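Local structure of capsular polysaccharide export system protein KpsC (6MGD) at residues E2-I14 / F21-V34. The protein probably transfers Kdo in beta-2,7 linkage, using a CMP-activated donor, while building the glycolipid anchor of bacterial capsular polysaccharides. Sequence-based numbering, arbitrary orientation.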
ATOM      1  N   GLU A   2      27.358 -12.378  -5.944  1.00 80.85           N
ATOM      2  CA  GLU A   2      26.849 -11.705  -7.132  1.00 80.30           C
ATOM      3  C   GLU A   2      25.385 -12.055  -7.366  1.00 78.12           C
ATOM      4  O   GLU A   2      24.989 -12.422  -8.472  1.00 79.67           O
ATOM      5  CB  GLU A   2      27.695 -12.063  -8.355  1.00 85.93           C
ATOM      6  CG  GLU A   2      28.070 -13.530  -8.443  1.00 90.53           C
ATOM      7  CD  GLU A   2      29.513 -13.733  -8.862  1.00 95.18           C
ATOM      8  OE1 GLU A   2      30.358 -12.881  -8.513  1.00 94.47           O
ATOM      9  OE2 GLU A   2      29.804 -14.739  -9.543  1.00 99.85           O
ATOM     10  N   ASP A   3      24.576 -11.923  -6.316  1.00 75.73           N
ATOM     11  CA  ASP A   3      23.184 -12.347  -6.381  1.00 74.36           C
ATOM     12  C   ASP A   3      22.247 -11.229  -6.829  1.00 68.88           C
ATOM     13  O   ASP A   3      21.459 -11.422  -7.761  1.00 69.71           O
ATOM     14  CB  ASP A   3      22.741 -12.896  -5.023  1.00 74.29           C
ATOM     15  CG  ASP A   3      22.421 -14.376  -5.073  1.00 78.39           C
ATOM     16  OD1 ASP A   3      22.550 -14.973  -6.163  1.00 82.14           O
ATOM     17  OD2 ASP A   3      22.041 -14.944  -4.028  1.00 78.45           O
ATOM     18  N   PHE A   4      22.309 -10.064  -6.186  1.00 67.14           N
ATOM     19  CA  PHE A   4      21.377  -8.984  -6.471  1.00 62.09           C
ATOM     20  C   PHE A   4      22.115  -7.698  -6.816  1.00 59.28           C
ATOM     21  O   PHE A   4      23.219  -7.438  -6.327  1.00 59.73           O
ATOM     22  CB  PHE A   4      20.435  -8.730  -5.289  1.00 60.42           C
ATOM     23  CG  PHE A   4      19.304  -9.708  -5.199  1.00 61.70           C
ATOM     24  CD1 PHE A   4      19.471 -10.922  -4.554  1.00 64.64           C
ATOM     25  CD2 PHE A   4      18.074  -9.416  -5.761  1.00 62.11           C
ATOM     26  CE1 PHE A   4      18.430 -11.826  -4.471  1.00 65.60           C
ATOM     27  CE2 PHE A   4      17.029 -10.315  -5.682  1.00 63.60           C
ATOM     28  CZ  PHE A   4      17.206 -11.522  -5.036  1.00 65.08           C
ATOM     29  N   TYR A   5      21.478  -6.895  -7.664  1.00 56.81           N
ATOM     30  CA  TYR A   5      21.966  -5.580  -8.042  1.00 55.60           C
ATOM     31  C   TYR A   5      20.843  -4.568  -7.875  1.00 51.32           C
ATOM     32  O   TYR A   5      19.665  -4.896  -8.032  1.00 50.02           O
ATOM     33  CB  TYR A   5      22.477  -5.559  -9.490  1.00 58.90           C
ATOM     34  CG  TYR A   5      23.701  -6.413  -9.707  1.00 62.48           C
ATOM     35  CD1 TYR A   5      24.974  -5.886  -9.539  1.00 64.00           C
ATOM     36  CD2 TYR A   5      23.585  -7.748 -10.073  1.00 64.51           C
ATOM     37  CE1 TYR A   5      26.099  -6.661  -9.733  1.00 67.74           C
ATOM     38  CE2 TYR A   5      24.705  -8.533 -10.269  1.00 68.63           C
ATOM     39  CZ  TYR A   5      25.960  -7.984 -10.097  1.00 70.43           C
ATOM     40  OH  TYR A   5      27.081  -8.758 -10.289  1.00 74.90           O
ATOM     41  N   THR A   6      21.219  -3.336  -7.548  1.00 52.96           N
ATOM     42  CA  THR A   6      20.264  -2.252  -7.377  1.00 51.17           C
ATOM     43  C   THR A   6      20.304  -1.314  -8.578  1.00 52.33           C
ATOM     44  O   THR A   6      21.336  -1.157  -9.236  1.00 54.73           O
ATOM     45  CB  THR A   6      20.543  -1.464  -6.094  1.00 48.97           C
ATOM     46  OG1 THR A   6      21.887  -0.971  -6.114  1.00 50.51           O
ATOM     47  CG2 THR A   6      20.346  -2.352  -4.871  1.00 48.35           C
ATOM     48  N   TYR A   7      19.164  -0.685  -8.855  1.00 50.08           N
ATOM     49  CA  TYR A   7      19.008   0.204 -10.001  1.00 54.17           C
ATOM     50  C   TYR A   7      18.717   1.612  -9.497  1.00 53.55           C
ATOM     51  O   TYR A   7      17.605   1.894  -9.037  1.00 50.86           O
ATOM     52  CB  TYR A   7      17.898  -0.291 -10.928  1.00 54.98           C
ATOM     53  CG  TYR A   7      17.778   0.485 -12.220  1.00 58.33           C
ATOM     54  CD1 TYR A   7      16.765   1.415 -12.404  1.00 58.48           C
ATOM     55  CD2 TYR A   7      18.681   0.284 -13.257  1.00 62.13           C
ATOM     56  CE1 TYR A   7      16.651   2.123 -13.581  1.00 63.05           C
ATOM     57  CE2 TYR A   7      18.578   0.987 -14.441  1.00 65.33           C
ATOM     58  CZ  TYR A   7      17.561   1.905 -14.599  1.00 65.88           C
ATOM     59  OH  TYR A   7      17.451   2.609 -15.778  1.00 68.58           O
ATOM     60  N   LYS A   8      19.722   2.486  -9.581  1.00 53.90           N
ATOM     61  CA  LYS A   8      19.568   3.911  -9.285  1.00 56.36           C
ATOM     62  C   LYS A   8      19.060   4.138  -7.863  1.00 56.91           C
ATOM     63  O   LYS A   8      18.123   4.904  -7.626  1.00 55.92           O
ATOM     64  CB  LYS A   8      18.653   4.586 -10.311  1.00 56.90           C
ATOM     65  CG  LYS A   8      19.192   4.558 -11.732  1.00 58.64           C
ATOM     66  CD  LYS A   8      18.201   5.157 -12.715  1.00 61.67           C
ATOM     67  CE  LYS A   8      18.752   5.142 -14.134  1.00 65.33           C
ATOM     68  NZ  LYS A   8      17.729   5.579 -15.125  1.00 65.49           N
ATOM     69  N   PHE A   9      19.688   3.458  -6.909  1.00 56.85           N
ATOM     70  CA  PHE A   9      19.405   3.646  -5.495  1.00 56.44           C
ATOM     71  C   PHE A   9      20.381   4.650  -4.895  1.00 60.28           C
ATOM     72  O   PHE A   9      21.549   4.721  -5.287  1.00 67.96           O
ATOM     73  CB  PHE A   9      19.505   2.328  -4.723  1.00 54.48           C
ATOM     74  CG  PHE A   9      18.297   1.441  -4.854  1.00 51.74           C
ATOM     75  CD1 PHE A   9      17.344   1.672  -5.834  1.00 51.81           C
ATOM     76  CD2 PHE A   9      18.111   0.378  -3.980  1.00 48.17           C
ATOM     77  CE1 PHE A   9      16.235   0.854  -5.946  1.00 50.25           C
ATOM     78  CE2 PHE A   9      17.004  -0.440  -4.087  1.00 47.83           C
ATOM     79  CZ  PHE A   9      16.064  -0.202  -5.072  1.00 48.71           C
ATOM     80  N   SER A  10      19.891   5.426  -3.934  1.00 58.74           N
ATOM     81  CA  SER A  10      20.784   6.267  -3.154  1.00 59.66           C
ATOM     82  C   SER A  10      21.583   5.411  -2.174  1.00 58.45           C
ATOM     83  O   SER A  10      21.182   4.303  -1.803  1.00 56.41           O
ATOM     84  CB  SER A  10      20.000   7.344  -2.403  1.00 60.60           C
ATOM     85  OG  SER A  10      19.101   6.772  -1.470  1.00 60.15           O
ATOM     86  N   LEU A  11      22.741   5.939  -1.766  1.00 59.93           N
ATOM     87  CA  LEU A  11      23.605   5.235  -0.822  1.00 59.26           C
ATOM     88  C   LEU A  11      22.842   4.829   0.432  1.00 56.52           C
ATOM     89  O   LEU A  11      22.893   3.669   0.859  1.00 54.44           O
ATOM     90  CB  LEU A  11      24.806   6.112  -0.458  1.00 61.49           C
ATOM     91  CG  LEU A  11      25.898   6.302  -1.512  1.00 63.69           C
ATOM     92  CD1 LEU A  11      27.004   7.208  -0.985  1.00 68.07           C
ATOM     93  CD2 LEU A  11      26.466   4.959  -1.929  1.00 62.49           C
ATOM     94  N   TRP A  12      22.127   5.783   1.035  1.00 57.94           N
ATOM     95  CA  TRP A  12      21.309   5.484   2.206  1.00 58.36           C
ATOM     96  C   TRP A  12      20.320   4.358   1.921  1.00 55.30           C
ATOM     97  O   TRP A  12      20.157   3.444   2.738  1.00 53.62           O
ATOM     98  CB  TRP A  12      20.575   6.747   2.660  1.00 60.89           C
ATOM     99  CG  TRP A  12      19.639   6.503   3.787  1.00 60.55           C
ATOM    100  CD1 TRP A  12      18.281   6.402   3.715  1.00 58.42           C
ATOM    101  CD2 TRP A  12      19.984   6.314   5.164  1.00 62.53           C
ATOM    102  NE1 TRP A  12      17.757   6.170   4.962  1.00 59.32           N
ATOM    103  CE2 TRP A  12      18.783   6.108   5.869  1.00 61.91           C
ATOM    104  CE3 TRP A  12      21.192   6.300   5.871  1.00 65.53           C
ATOM    105  CZ2 TRP A  12      18.751   5.892   7.243  1.00 64.54           C
ATOM    106  CZ3 TRP A  12      21.158   6.090   7.240  1.00 68.01           C
ATOM    107  CH2 TRP A  12      19.944   5.887   7.911  1.00 67.10           C
ATOM    108  N   LYS A  13      19.663   4.399   0.758  1.00 54.84           N
ATOM    109  CA  LYS A  13      18.708   3.351   0.410  1.00 52.63           C
ATOM    110  C   LYS A  13      19.388   2.004   0.207  1.00 49.23           C
ATOM    111  O   LYS A  13      18.797   0.964   0.514  1.00 46.88           O
ATOM    112  CB  LYS A  13      17.928   3.750  -0.843  1.00 56.10           C
ATOM    113  CG  LYS A  13      16.998   2.679  -1.398  1.00 58.40           C
ATOM    114  CD  LYS A  13      15.999   3.298  -2.353  1.00 62.26           C
ATOM    115  CE  LYS A  13      15.138   4.315  -1.627  1.00 66.11           C
ATOM    116  NZ  LYS A  13      13.700   3.954  -1.708  1.00 68.66           N
ATOM    117  N   ILE A  14      20.620   1.997  -0.306  1.00 52.91           N
ATOM    118  CA  ILE A  14      21.337   0.738  -0.509  1.00 51.62           C
ATOM    119  C   ILE A  14      21.583   0.043   0.826  1.00 48.59           C
ATOM    120  O   ILE A  14      21.367  -1.167   0.966  1.00 45.94           O
ATOM    121  CB  ILE A  14      22.653   0.987  -1.270  1.00 54.04           C
ATOM    122  CG1 ILE A  14      22.363   1.411  -2.709  1.00 54.76           C
ATOM    123  CG2 ILE A  14      23.533  -0.251  -1.238  1.00 55.93           C
ATOM    124  CD1 ILE A  14      23.605   1.665  -3.534  1.00 56.71           C
ATOM    125  N   PHE A  21      18.382  -7.716   1.726  1.00 53.84           N
ATOM    126  CA  PHE A  21      19.164  -8.446   0.730  1.00 56.31           C
ATOM    127  C   PHE A  21      20.637  -8.289   1.086  1.00 59.25           C
ATOM    128  O   PHE A  21      21.303  -7.356   0.612  1.00 59.73           O
ATOM    129  CB  PHE A  21      18.880  -7.937  -0.682  1.00 53.84           C
ATOM    130  CG  PHE A  21      17.438  -8.042  -1.084  1.00 52.82           C
ATOM    131  CD1 PHE A  21      16.952  -9.198  -1.672  1.00 54.76           C
ATOM    132  CD2 PHE A  21      16.569  -6.984  -0.878  1.00 51.34           C
ATOM    133  CE1 PHE A  21      15.625  -9.298  -2.046  1.00 54.93           C
ATOM    134  CE2 PHE A  21      15.241  -7.076  -1.250  1.00 52.03           C
ATOM    135  CZ  PHE A  21      14.768  -8.236  -1.835  1.00 53.68           C
ATOM    136  N   PRO A  22      21.187  -9.175   1.922  1.00 57.59           N
ATOM    137  CA  PRO A  22      22.601  -9.042   2.307  1.00 61.05           C
ATOM    138  C   PRO A  22      23.575  -9.320   1.175  1.00 62.39           C
ATOM    139  O   PRO A  22      24.772  -9.046   1.337  1.00 63.41           O
ATOM    140  CB  PRO A  22      22.754 -10.074   3.432  1.00 63.87           C
ATOM    141  CG  PRO A  22      21.712 -11.099   3.134  1.00 63.78           C
ATOM    142  CD  PRO A  22      20.547 -10.344   2.547  1.00 60.37           C
ATOM    143  N   THR A  23      23.110  -9.846   0.042  1.00 63.66           N
ATOM    144  CA  THR A  23      23.970 -10.173  -1.086  1.00 66.05           C
ATOM    145  C   THR A  23      23.959  -9.095  -2.164  1.00 64.00           C
ATOM    146  O   THR A  23      24.341  -9.369  -3.307  1.00 65.76           O
ATOM    147  CB  THR A  23      23.566 -11.519  -1.689  1.00 69.43           C
ATOM    148  OG1 THR A  23      22.240 -11.426  -2.223  1.00 67.03           O
ATOM    149  CG2 THR A  23      23.607 -12.612  -0.627  1.00 73.57           C
ATOM    150  N   VAL A  24      23.514  -7.881  -1.832  1.00 63.27           N
ATOM    151  CA  VAL A  24      23.593  -6.778  -2.783  1.00 62.38           C
ATOM    152  C   VAL A  24      25.053  -6.518  -3.116  1.00 63.05           C
ATOM    153  O   VAL A  24      25.907  -6.429  -2.223  1.00 62.75           O
ATOM    154  CB  VAL A  24      22.904  -5.527  -2.217  1.00 61.42           C
ATOM    155  CG1 VAL A  24      23.257  -4.300  -3.044  1.00 63.21           C
ATOM    156  CG2 VAL A  24      21.400  -5.724  -2.190  1.00 59.98           C
ATOM    157  N   LYS A  25      25.352  -6.401  -4.409  1.00 62.23           N
ATOM    158  CA  LYS A  25      26.729  -6.341  -4.883  1.00 63.50           C
ATOM    159  C   LYS A  25      27.115  -5.010  -5.502  1.00 60.56           C
ATOM    160  O   LYS A  25      28.221  -4.524  -5.256  1.00 62.13           O
ATOM    161  CB  LYS A  25      26.975  -7.458  -5.900  1.00 66.99           C
ATOM    162  CG  LYS A  25      26.966  -8.839  -5.287  1.00 68.85           C
ATOM    163  CD  LYS A  25      28.162  -9.049  -4.371  1.00 71.20           C
ATOM    164  CE  LYS A  25      27.739  -9.162  -2.915  1.00 70.12           C
ATOM    165  NZ  LYS A  25      28.916  -9.230  -2.005  1.00 73.06           N
ATOM    166  N   GLY A  26      26.249  -4.410  -6.306  1.00 59.03           N
ATOM    167  CA  GLY A  26      26.603  -3.173  -6.973  1.00 58.19           C
ATOM    168  C   GLY A  26      25.370  -2.409  -7.389  1.00 54.61           C
ATOM    169  O   GLY A  26      24.266  -2.958  -7.454  1.00 51.13           O
ATOM    170  N   ASN A  27      25.573  -1.128  -7.674  1.00 53.97           N
ATOM    171  CA  ASN A  27      24.493  -0.221  -8.040  1.00 55.34           C
ATOM    172  C   ASN A  27      24.651   0.162  -9.508  1.00 58.63           C
ATOM    173  O   ASN A  27      25.613   0.843  -9.879  1.00 60.01           O
ATOM    174  CB  ASN A  27      24.491   1.011  -7.139  1.00 53.97           C
ATOM    175  CG  ASN A  27      23.272   1.882  -7.347  1.00 53.44           C
ATOM    176  OD1 ASN A  27      22.151   1.487  -7.026  1.00 52.35           O
ATOM    177  ND2 ASN A  27      23.482   3.079  -7.880  1.00 56.51           N
ATOM    178  N   LEU A  28      23.710  -0.281 -10.336  1.00 58.29           N
ATOM    179  CA  LEU A  28      23.707   0.041 -11.757  1.00 63.12           C
ATOM    180  C   LEU A  28      22.964   1.355 -11.969  1.00 64.52           C
ATOM    181  O   LEU A  28      21.858   1.539 -11.450  1.00 62.50           O
ATOM    182  CB  LEU A  28      23.055  -1.088 -12.556  1.00 63.55           C
ATOM    183  CG  LEU A  28      23.517  -2.496 -12.167  1.00 62.48           C
ATOM    184  CD1 LEU A  28      22.765  -3.555 -12.959  1.00 63.44           C
ATOM    185  CD2 LEU A  28      25.020  -2.649 -12.355  1.00 65.89           C
ATOM    186  N   SER A  29      23.574   2.264 -12.728  1.00 66.62           N
ATOM    187  CA  SER A  29      23.092   3.635 -12.831  1.00 68.42           C
ATOM    188  C   SER A  29      22.426   3.960 -14.161  1.00 71.59           C
ATOM    189  O   SER A  29      22.023   5.110 -14.364  1.00 73.95           O
ATOM    190  CB  SER A  29      24.244   4.617 -12.586  1.00 71.53           C
ATOM    191  OG  SER A  29      24.684   4.560 -11.240  1.00 70.33           O
ATOM    192  N   SER A  30      22.291   2.994 -15.065  1.00 72.95           N
ATOM    193  CA  SER A  30      21.669   3.263 -16.354  1.00 77.46           C
ATOM    194  C   SER A  30      21.218   1.952 -16.982  1.00 77.62           C
ATOM    195  O   SER A  30      21.666   0.870 -16.595  1.00 75.22           O
ATOM    196  CB  SER A  30      22.622   4.006 -17.297  1.00 83.32           C
ATOM    197  OG  SER A  30      23.790   3.244 -17.537  1.00 84.38           O
ATOM    198  N   ARG A  31      20.320   2.072 -17.962  1.00 81.12           N
ATOM    199  CA  ARG A  31      19.837   0.890 -18.668  1.00 82.47           C
ATOM    200  C   ARG A  31      20.953   0.200 -19.442  1.00 85.91           C
ATOM    201  O   ARG A  31      20.939  -1.027 -19.585  1.00 85.57           O
ATOM    202  CB  ARG A  31      18.690   1.266 -19.609  1.00 86.89           C
ATOM    203  CG  ARG A  31      18.779   2.674 -20.178  1.00 92.64           C
ATOM    204  CD  ARG A  31      18.807   2.680 -21.702  1.00100.89           C
ATOM    205  NE  ARG A  31      18.103   1.542 -22.287  1.00102.46           N
ATOM    206  CZ  ARG A  31      18.697   0.575 -22.980  1.00105.52           C
ATOM    207  NH1 ARG A  31      17.982  -0.426 -23.476  1.00107.15           N
ATOM    208  NH2 ARG A  31      20.007   0.612 -23.183  1.00107.66           N
ATOM    209  N   GLN A  32      21.926   0.965 -19.944  1.00 89.73           N
ATOM    210  CA  GLN A  32      23.045   0.352 -20.654  1.00 93.47           C
ATOM    211  C   GLN A  32      23.882  -0.511 -19.720  1.00 89.28           C
ATOM    212  O   GLN A  32      24.343  -1.589 -20.112  1.00 90.86           O
ATOM    213  CB  GLN A  32      23.910   1.425 -21.318  1.00 98.82           C
ATOM    214  CG  GLN A  32      23.716   2.831 -20.771  1.00 97.89           C
ATOM    215  CD  GLN A  32      22.541   3.548 -21.409  1.00100.90           C
ATOM    216  OE1 GLN A  32      21.701   4.125 -20.717  1.00 97.75           O
ATOM    217  NE2 GLN A  32      22.477   3.516 -22.738  1.00107.58           N
ATOM    218  N   GLU A  33      24.084  -0.060 -18.479  1.00 85.98           N
ATOM    219  CA  GLU A  33      24.834  -0.863 -17.520  1.00 81.88           C
ATOM    220  C   GLU A  33      24.106  -2.156 -17.186  1.00 77.83           C
ATOM    221  O   GLU A  33      24.747  -3.188 -16.955  1.00 77.41           O
ATOM    222  CB  GLU A  33      25.099  -0.055 -16.251  1.00 77.06           C
ATOM    223  CG  GLU A  33      25.976   1.161 -16.478  1.00 80.53           C
ATOM    224  CD  GLU A  33      26.263   1.926 -15.202  1.00 77.41           C
ATOM    225  OE1 GLU A  33      26.133   1.339 -14.105  1.00 72.82           O
ATOM    226  OE2 GLU A  33      26.617   3.120 -15.299  1.00 80.12           O
ATOM    227  N   VAL A  34      22.773  -2.126 -17.164  1.00 78.66           N
ATOM    228  CA  VAL A  34      22.006  -3.346 -16.938  1.00 77.42           C
ATOM    229  C   VAL A  34      22.179  -4.312 -18.105  1.00 85.49           C
ATOM    230  O   VAL A  34      22.372  -5.517 -17.906  1.00 87.47           O
ATOM    231  CB  VAL A  34      20.524  -3.002 -16.694  1.00 75.46           C
ATOM    232  CG1 VAL A  34      19.716  -4.264 -16.439  1.00 73.63           C
ATOM    233  CG2 VAL A  34      20.390  -2.035 -15.527  1.00 71.40           C
TER
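N27 and T6 meet because of how each side chain leaves its strand: CG of N27 stands anti to the backbone N (chi1 -172°), while OG1 of T6 sits between its own backbone N and carbonyl carbon (chi1 57°). That brings the hydroxyl of T6 to OD1 of N27, OG1 to OD1 2.6 Å, in the plane of the amide and on a lone pair. The same OD1 takes a second in-plane bond from the backbone of F9, whose N lies 3.2 Å away, so two donors grip one oxygen; the F9 bond ties the loop after strand 4-7 to strand 24-28, the T6 bond links the two strands themselves. With an alanine at N27, the T6 hydroxyl and the F9 N-H would probably lose their shared acceptor, and the loop at F9 would be less firmly held. CD1 of I14 also rests 3.8 Å from CB of N27.

Strands 4-7 and 24-28 run parallel, joined through helix 11-20 as a beta-alpha-beta unit of the N-terminal half of this GT-B-clan glycosyltransferase; 24-28 is the outermost strand of its sheet, and strand 44-49 flanks 4-7 on its other side. T6 anchors the ladder: its N donates almost straight to O of G26, and its O accepts from N of L28 at 2.8 Å.

On the face carrying F4, T6 and V24, CD1 of F21 stands over the centre of the F4 ring, the two planes inclined at 46°, and CG2 of T6 touches CG1 of V24 at 4.0 Å. On the face carrying Y5, Y7 and L28, the Y7 ring reaches the start of helix 31-41, where CG2 of V34 lies 3.7 Å from CD2 of Y7. The Y7 hydroxyl accepts from NZ of K8; that NZ makes a salt bridge to E56, and the Y7 hydroxyl is hydrogen-bonded to the same carboxylate.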